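Local coordinates for ferritin like protein (Caulobacter vibrioides, PDB 3HL1), which is of unknown physiological role but belongs to the ferritin-like clan and probably binds metal within its largely helical fold, at residues A[40-43]-A[44-48]; A[92-96]-A[97-101]; A[196-199]-A[200-203]. All coordinates share one frame; numbering follows the deposited sequence.

In the fold
The three contacts are local and far apart, with centres about 25 or 26 Å from one another, yet they share neighbours. Contact 1 starts helix 42-67, and contact 3, on helix 188-207, packs Val199 and Ile202 against a later part of that same helix. Contact 2 lies in the loop that precedes helix 112-121; both it and contact 1 reach helix 233-242. Each is partly buried. Contact 3 is mid-helix, with its main-chain groups paired four residues apart and aliphatic side chains outside; contact 1 adds the threonines and proline of a helix start; contact 2 replaces regular helix with an asparagine- and proline-directed turn at the surface.

Contact 1: A[40-43]-A[44-48]; sequences TTVP and YRLIQ
Val42 and Leu46, one helical turn apart, run alongside each other in the same direction, with Val42 CG1 3.8 Å from Leu46 CD1. Val42 places CG1 opposite its own nitrogen (chi1 166°), on the carbonyl side and therefore facing the following turn. Leu46 swings CG the other way, back beside its nitrogen (chi1 -68°), and this brings CG down to 3.3 Å from Val42 O. The same carbonyl accepts the N-H of Leu46 at an N to O distance of 2.9 Å, so the leucine branch lies against the oxygen its own backbone bonds to. Ile47 repeats the gesture over Pro43, its CG1 lying 3.2 Å from Pro43 O, the acceptor of Ile47 N. These are the opening turns of helix 42-67, and Thr41 occupies the N-cap position. Its carbonyl receives Arg45 N in a nearly straight bond (168° at the hydrogen), while its hydroxyl turns back to Asp38 O. That hydroxyl also meets Tyr44 from the side: the two side chains cross at about a right angle, with OG1 3.6 Å from Tyr44 CB. Proline suits position 43 because a first-turn residue needs no N-H for a helical bond, and its rigid ring already holds a helical phi. Beyond CB the tyrosine leaves the threonine altogether, and its ring packs on Leu33 and Tyr34 of helix 8-35. Arg45 is modelled in two conformers, consistent with its exposed setting; in one of them it bends back toward the preceding loop, bringing CD 3.4 Å from Thr40 O and laying a guanidinium face toward that oxygen, a contact that holds for that conformer only. Leu46 and the buried Ile47 both touch Ile240 of helix 233-242, and Pro43 packs on Met243.

Contact 2: A[92-96]-A[97-101]; sequences DTPNP and TSIFT
Asn95 OD1 accepts the N-H of Thr97 at an OD1 to N distance of 3.0 Å, reaching past Pro96 to do so. The asparagine sets CG opposite its backbone nitrogen (chi1 -174°), which carries the amide forward over the turn. Thr97 OG1 stands 2.8 Å from the same OD1, though that bond is weak and its proton is not settled. Asn95 also uses its main-chain carbonyl, to which Ser98 N donates from above the carbonyl plane. The Ser98 hydroxyl approaches that oxygen too, but its modelled distance is implausibly short and the side chain has two conformers. OD1 and Thr97 N close an Asx turn, Asn95 O and Ser98 N a 3-10 turn; proline suits the position after asparagine, having a restricted phi and no N-H to satisfy. Pro96 O then takes two donors: Phe100 N in a nearly straight bond (176° at the hydrogen) and Ile99 N well above the carbonyl plane. Outside the polar turn, Pro96 CB lies 4.1 Å from Phe100 CD2, and Ile99 CG2 sits over the centre of the ring. Phe100 is buried, touching Leu120 of helix 112-121 and Phe234 of helix 233-242; Pro94, after a cis peptide bond, touches Ile99 CD1 more loosely.

Contact 3: A[196-199]-A[200-203]; sequences LTLV and DIIV
Leu198 CD2 meets Ile201 CD1 at 4.3 Å, and a second apolar pair forms where Val199 CG1 comes 4.2 Å from Val203 CG2. Both valines have CG1 opposite the backbone nitrogen (chi1 175° for Val199), which puts the other methyl, CG2, beside the nitrogen. On Val203 that CG2 reaches back to the preceding turn, where it also rests 3.4 Å from Val199 O, the carbonyl that accepts Val203 N; CG1 of Val199 points on toward the next turn to meet it. Ile201 and Ile202 branch in the same sense, with CG1 in the place Val203 gives to CG2, directed back to the preceding turn. For Ile202 this torsion (chi1 -66°) sets CG1 3.4 Å from Leu198 O. All of this rides on regular alpha-helix, the middle of helix 188-207 in a ferritin-like fold, where Asp200, Ile201, Ile202 and Val203 donate to the carbonyls four residues earlier. The bond from Ile201 N to Thr197 O, 3.0 Å long, runs nearly along the C=O axis, whereas those to Leu196 O and Leu198 O come in more tilted. Asp200 is partly exposed, where a charged residue can reach both water and Arg152 of helix 144-157. Its OD1 forms a salt bridge with that arginine, and the positive partner would tend to favour the ionised acid. A water donates to Leu196 O at 3.0 Å and makes a weak, doubtful link to OD1. Further out, branched aliphatic residues suit the buried face: Val199 packs on Ile64, and Ile202 on His57, Leu60 and Val61 of helix 42-67. An unidentified ligand, probably from the crystallisation liquor, lies about 4 Å from the Ile202 side chain and is hydrogen-bonded to Ile202 O.

Contact 1: A[40-43]-A[44-48]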
loop_
_atom_site.group_PDB
_atom_site.type_symbol
_atom_site.label_atom_id
_atom_site.label_comp_id
_atom_site.label_asym_id
_atom_site.label_seq_id
_atom_site.Cartn_x
_atom_site.Cartn_y
_atom_site.Cartn_z
ATOM N N THR A 40 7.700 -17.287 -13.361
ATOM C CA THR A 40 7.435 -18.521 -12.640
ATOM C C THR A 40 8.255 -18.628 -11.353
ATOM O O THR A 40 8.080 -19.601 -10.575
ATOM C CB THR A 40 7.736 -19.776 -13.530
ATOM O OG1 THR A 40 9.134 -19.835 -13.775
ATOM C CG2 THR A 40 7.003 -19.721 -14.894
ATOM N N THR A 41 9.174 -17.686 -11.115
ATOM C CA THR A 41 10.068 -17.831 -9.973
ATOM C C THR A 41 9.327 -17.552 -8.656
ATOM O O THR A 41 8.293 -16.871 -8.618
ATOM C CB THR A 41 11.312 -16.929 -10.087
ATOM O OG1 THR A 41 10.904 -15.563 -10.252
ATOM C CG2 THR A 41 12.182 -17.328 -11.273
ATOM N N VAL A 42 9.870 -18.078 -7.560
ATOM C CA VAL A 42 9.197 -17.940 -6.270
ATOM C C VAL A 42 9.029 -16.452 -5.885
ATOM O O VAL A 42 7.967 -16.085 -5.411
ATOM C CB VAL A 42 9.869 -18.777 -5.126
ATOM C CG1 VAL A 42 9.353 -18.342 -3.757
ATOM C CG2 VAL A 42 9.644 -20.301 -5.350
ATOM N N PRO A 43 10.067 -15.606 -6.065
ATOM C CA PRO A 43 9.913 -14.232 -5.575
ATOM C C PRO A 43 8.880 -13.476 -6.378
ATOM O O PRO A 43 8.143 -12.645 -5.847
ATOM C CB PRO A 43 11.308 -13.623 -5.773
ATOM C CG PRO A 43 12.224 -14.810 -5.928
ATOM C CD PRO A 43 11.401 -15.794 -6.653
ATOM N N TYR A 44 8.769 -13.804 -7.648
ATOM C CA TYR A 44 7.722 -13.193 -8.472
ATOM C C TYR A 44 6.322 -13.529 -7.969
ATOM O O TYR A 44 5.509 -12.648 -7.787
ATOM C CB TYR A 44 7.856 -13.620 -9.916
ATOM C CG TYR A 44 6.966 -12.866 -10.852
ATOM C CD1 TYR A 44 5.622 -13.212 -11.014
ATOM C CD2 TYR A 44 7.483 -11.868 -11.648
ATOM C CE1 TYR A 44 4.803 -12.528 -11.921
ATOM C CE2 TYR A 44 6.691 -11.224 -12.562
ATOM C CZ TYR A 44 5.350 -11.542 -12.671
ATOM O OH TYR A 44 4.599 -10.879 -13.593
ATOM N N ARG A 45 6.047 -14.806 -7.733
ATOM C CA ARG A 45 4.718 -15.206 -7.268
ATOM C C ARG A 45 4.432 -14.723 -5.827
ATOM O O ARG A 45 3.295 -14.400 -5.491
ATOM C CB ARG A 45 4.534 -16.717 -7.450
ATOM C CG ARG A 45 4.274 -17.110 -8.953
ATOM C CD ARG A 45 5.245 -18.162 -9.513
ATOM N NE ARG A 45 4.690 -19.514 -9.687
ATOM C CZ ARG A 45 4.117 -20.000 -10.798
ATOM N NH1 ARG A 45 3.941 -19.258 -11.896
ATOM N NH2 ARG A 45 3.682 -21.259 -10.807
ATOM N N LEU A 46 5.453 -14.646 -4.985
ATOM C CA LEU A 46 5.271 -14.087 -3.643
ATOM C C LEU A 46 4.889 -12.620 -3.692
ATOM O O LEU A 46 3.987 -12.196 -2.989
ATOM C CB LEU A 46 6.516 -14.248 -2.769
ATOM C CG LEU A 46 6.910 -15.680 -2.328
ATOM C CD1 LEU A 46 8.203 -15.608 -1.446
ATOM C CD2 LEU A 46 5.727 -16.363 -1.591
ATOM N N ILE A 47 5.593 -11.856 -4.514
ATOM C CA ILE A 47 5.341 -10.414 -4.639
ATOM C C ILE A 47 3.997 -10.066 -5.298
ATOM O O ILE A 47 3.286 -9.139 -4.871
ATOM C CB ILE A 47 6.517 -9.702 -5.349
ATOM C CG1 ILE A 47 7.751 -9.783 -4.458
ATOM C CG2 ILE A 47 6.185 -8.196 -5.625
ATOM C CD1 ILE A 47 9.095 -9.313 -5.144
ATOM N N GLN A 48 3.669 -10.792 -6.354
ATOM C CA GLN A 48 2.413 -10.632 -7.034
ATOM C C GLN A 48 1.230 -10.785 -6.088
ATOM O O GLN A 48 0.344 -9.936 -6.061
ATOM C CB GLN A 48 2.342 -11.635 -8.168
ATOM C CG GLN A 48 1.136 -11.507 -9.021
ATOM C CD GLN A 48 1.138 -12.574 -10.090
ATOM O OE1 GLN A 48 1.092 -12.263 -11.260
ATOM N NE2 GLN A 48 1.288 -13.822 -9.686
#

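Contact 2: A[92-96]-A[97-101]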
loop_
_atom_site.group_PDB
_atom_site.type_symbol
_atom_site.label_atom_id
_atom_site.label_comp_id
_atom_site.label_asym_id
_atom_site.label_seq_id
_atom_site.Cartn_x
_atom_site.Cartn_y
_atom_site.Cartn_z
ATOM N N ASP A 92 11.576 3.168 16.544
ATOM C CA ASP A 92 11.617 1.774 16.929
ATOM C C ASP A 92 12.958 1.431 17.575
ATOM O O ASP A 92 13.971 2.017 17.247
ATOM C CB ASP A 92 11.443 0.896 15.677
ATOM C CG ASP A 92 10.145 1.149 14.952
ATOM O OD1 ASP A 92 9.176 1.522 15.649
ATOM O OD2 ASP A 92 10.094 0.987 13.705
ATOM N N THR A 93 12.948 0.427 18.438
ATOM C CA THR A 93 14.160 -0.034 19.120
ATOM C C THR A 93 14.220 -1.579 19.038
ATOM O O THR A 93 13.291 -2.276 19.467
ATOM C CB THR A 93 14.151 0.473 20.568
ATOM O OG1 THR A 93 12.976 -0.017 21.209
ATOM C CG2 THR A 93 14.114 2.050 20.636
ATOM N N PRO A 94 15.237 -2.123 18.354
ATOM C CA PRO A 94 16.281 -1.410 17.591
ATOM C C PRO A 94 15.665 -0.771 16.339
ATOM O O PRO A 94 14.570 -1.177 15.921
ATOM C CB PRO A 94 17.268 -2.527 17.211
ATOM C CG PRO A 94 16.411 -3.749 17.092
ATOM C CD PRO A 94 15.353 -3.588 18.196
ATOM N N ASN A 95 16.316 0.261 15.807
ATOM C CA ASN A 95 15.900 0.859 14.562
ATOM C C ASN A 95 16.093 -0.231 13.511
ATOM O O ASN A 95 17.198 -0.733 13.340
ATOM C CB ASN A 95 16.722 2.096 14.259
ATOM C CG ASN A 95 16.240 2.827 13.067
ATOM O OD1 ASN A 95 15.643 2.243 12.148
ATOM N ND2 ASN A 95 16.475 4.140 13.062
ATOM N N PRO A 96 15.001 -0.658 12.862
ATOM C CA PRO A 96 15.184 -1.793 11.925
ATOM C C PRO A 96 15.979 -1.422 10.691
ATOM O O PRO A 96 16.354 -2.323 9.962
ATOM C CB PRO A 96 13.733 -2.174 11.531
ATOM C CG PRO A 96 12.919 -0.910 11.742
ATOM C CD PRO A 96 13.600 -0.227 12.952
ATOM N N THR A 97 16.201 -0.124 10.429
ATOM C CA THR A 97 17.097 0.277 9.322
ATOM C C THR A 97 18.564 -0.099 9.610
ATOM O O THR A 97 19.424 -0.040 8.711
ATOM C CB THR A 97 16.960 1.784 8.951
ATOM O OG1 THR A 97 17.436 2.604 10.026
ATOM C CG2 THR A 97 15.520 2.139 8.572
ATOM N N SER A 98 18.869 -0.480 10.860
ATOM C CA SER A 98 20.183 -1.037 11.209
ATOM C C SER A 98 20.306 -2.482 10.762
ATOM O O SER A 98 21.401 -3.000 10.657
ATOM C CB SER A 98 20.445 -0.964 12.719
ATOM O OG SER A 98 19.420 -1.621 13.459
ATOM N N ILE A 99 19.170 -3.147 10.532
ATOM C CA ILE A 99 19.145 -4.539 10.088
ATOM C C ILE A 99 18.964 -4.634 8.567
ATOM O O ILE A 99 19.691 -5.323 7.893
ATOM C CB ILE A 99 18.000 -5.295 10.779
ATOM C CG1 ILE A 99 18.206 -5.287 12.314
ATOM C CG2 ILE A 99 17.903 -6.723 10.234
ATOM C CD1 ILE A 99 16.904 -5.429 13.135
ATOM N N PHE A 100 17.955 -3.930 8.060
ATOM C CA PHE A 100 17.576 -3.960 6.663
ATOM C C PHE A 100 18.227 -2.812 5.959
ATOM O O PHE A 100 17.598 -1.825 5.633
ATOM C CB PHE A 100 16.043 -3.914 6.567
ATOM C CG PHE A 100 15.376 -5.031 7.291
ATOM C CD1 PHE A 100 15.504 -6.346 6.832
ATOM C CD2 PHE A 100 14.631 -4.790 8.442
ATOM C CE1 PHE A 100 14.881 -7.410 7.500
ATOM C CE2 PHE A 100 14.005 -5.849 9.125
ATOM C CZ PHE A 100 14.138 -7.167 8.653
ATOM N N THR A 101 19.535 -2.932 5.755
ATOM C CA THR A 101 20.304 -1.889 5.099
ATOM C C THR A 101 21.244 -2.545 4.074
ATOM O O THR A 101 21.783 -3.639 4.323
ATOM C CB THR A 101 21.095 -1.063 6.124
ATOM O OG1 THR A 101 22.014 -0.229 5.448
ATOM C CG2 THR A 101 21.894 -1.935 7.020
#

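Contact 3: A[196-199]-A[200-203]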
loop_
_atom_site.group_PDB
_atom_site.type_symbol
_atom_site.label_atom_id
_atom_site.label_comp_id
_atom_site.label_asym_id
_atom_site.label_seq_id
_atom_site.Cartn_x
_atom_site.Cartn_y
_atom_site.Cartn_z
ATOM N N LEU A 196 -13.879 -2.936 12.194
ATOM C CA LEU A 196 -12.756 -3.521 12.938
ATOM C C LEU A 196 -12.281 -4.819 12.298
ATOM O O LEU A 196 -11.091 -5.111 12.259
ATOM C CB LEU A 196 -13.127 -3.818 14.402
ATOM C CG LEU A 196 -13.049 -2.709 15.450
ATOM C CD1 LEU A 196 -13.378 -3.329 16.843
ATOM C CD2 LEU A 196 -11.695 -1.985 15.464
ATOM N N THR A 197 -13.219 -5.604 11.797
ATOM C CA THR A 197 -12.849 -6.833 11.123
ATOM C C THR A 197 -12.018 -6.508 9.904
ATOM O O THR A 197 -11.021 -7.154 9.654
ATOM C CB THR A 197 -14.115 -7.611 10.756
ATOM O OG1 THR A 197 -14.847 -7.874 11.967
ATOM C CG2 THR A 197 -13.795 -8.894 9.984
ATOM N N LEU A 198 -12.443 -5.505 9.134
ATOM C CA LEU A 198 -11.680 -5.080 7.947
ATOM C C LEU A 198 -10.278 -4.631 8.327
ATOM O O LEU A 198 -9.315 -4.990 7.629
ATOM C CB LEU A 198 -12.414 -4.016 7.137
ATOM C CG LEU A 198 -13.845 -4.293 6.681
ATOM C CD1 LEU A 198 -14.297 -3.206 5.736
ATOM C CD2 LEU A 198 -13.966 -5.638 6.117
ATOM N N VAL A 199 -10.126 -3.880 9.431
ATOM C CA VAL A 199 -8.766 -3.529 9.904
ATOM C C VAL A 199 -7.929 -4.777 10.220
ATOM O O VAL A 199 -6.747 -4.846 9.862
ATOM C CB VAL A 199 -8.775 -2.580 11.106
ATOM C CG1 VAL A 199 -7.335 -2.338 11.642
ATOM C CG2 VAL A 199 -9.423 -1.257 10.728
ATOM N N ASP A 200 -8.546 -5.761 10.874
ATOM C CA ASP A 200 -7.868 -7.031 11.235
ATOM C C ASP A 200 -7.371 -7.809 10.037
ATOM O O ASP A 200 -6.263 -8.262 10.047
ATOM C CB ASP A 200 -8.762 -7.931 12.109
ATOM C CG ASP A 200 -8.786 -7.470 13.561
ATOM O OD1 ASP A 200 -7.877 -6.697 13.976
ATOM O OD2 ASP A 200 -9.713 -7.860 14.289
ATOM N N ILE A 201 -8.179 -7.891 8.983
ATOM C CA ILE A 201 -7.742 -8.468 7.729
ATOM C C ILE A 201 -6.530 -7.756 7.153
ATOM O O ILE A 201 -5.644 -8.416 6.671
ATOM C CB ILE A 201 -8.868 -8.435 6.657
ATOM C CG1 ILE A 201 -10.026 -9.362 7.039
ATOM C CG2 ILE A 201 -8.291 -8.837 5.270
ATOM C CD1 ILE A 201 -11.333 -9.023 6.361
ATOM N N ILE A 202 -6.510 -6.408 7.163
ATOM C CA ILE A 202 -5.402 -5.626 6.654
ATOM C C ILE A 202 -4.099 -5.904 7.411
ATOM O O ILE A 202 -3.048 -6.148 6.804
ATOM C CB ILE A 202 -5.697 -4.086 6.724
ATOM C CG1 ILE A 202 -6.837 -3.688 5.778
ATOM C CG2 ILE A 202 -4.437 -3.302 6.343
ATOM C CD1 ILE A 202 -7.363 -2.251 5.981
ATOM N N VAL A 203 -4.170 -5.828 8.737
ATOM C CA VAL A 203 -2.996 -5.999 9.584
ATOM C C VAL A 203 -2.495 -7.463 9.582
ATOM O O VAL A 203 -1.285 -7.685 9.501
ATOM C CB VAL A 203 -3.272 -5.559 11.006
ATOM C CG1 VAL A 203 -2.053 -5.843 11.900
ATOM C CG2 VAL A 203 -3.599 -4.033 11.005
HETATM O O HOH W 1 -9.289 -4.685 14.585
#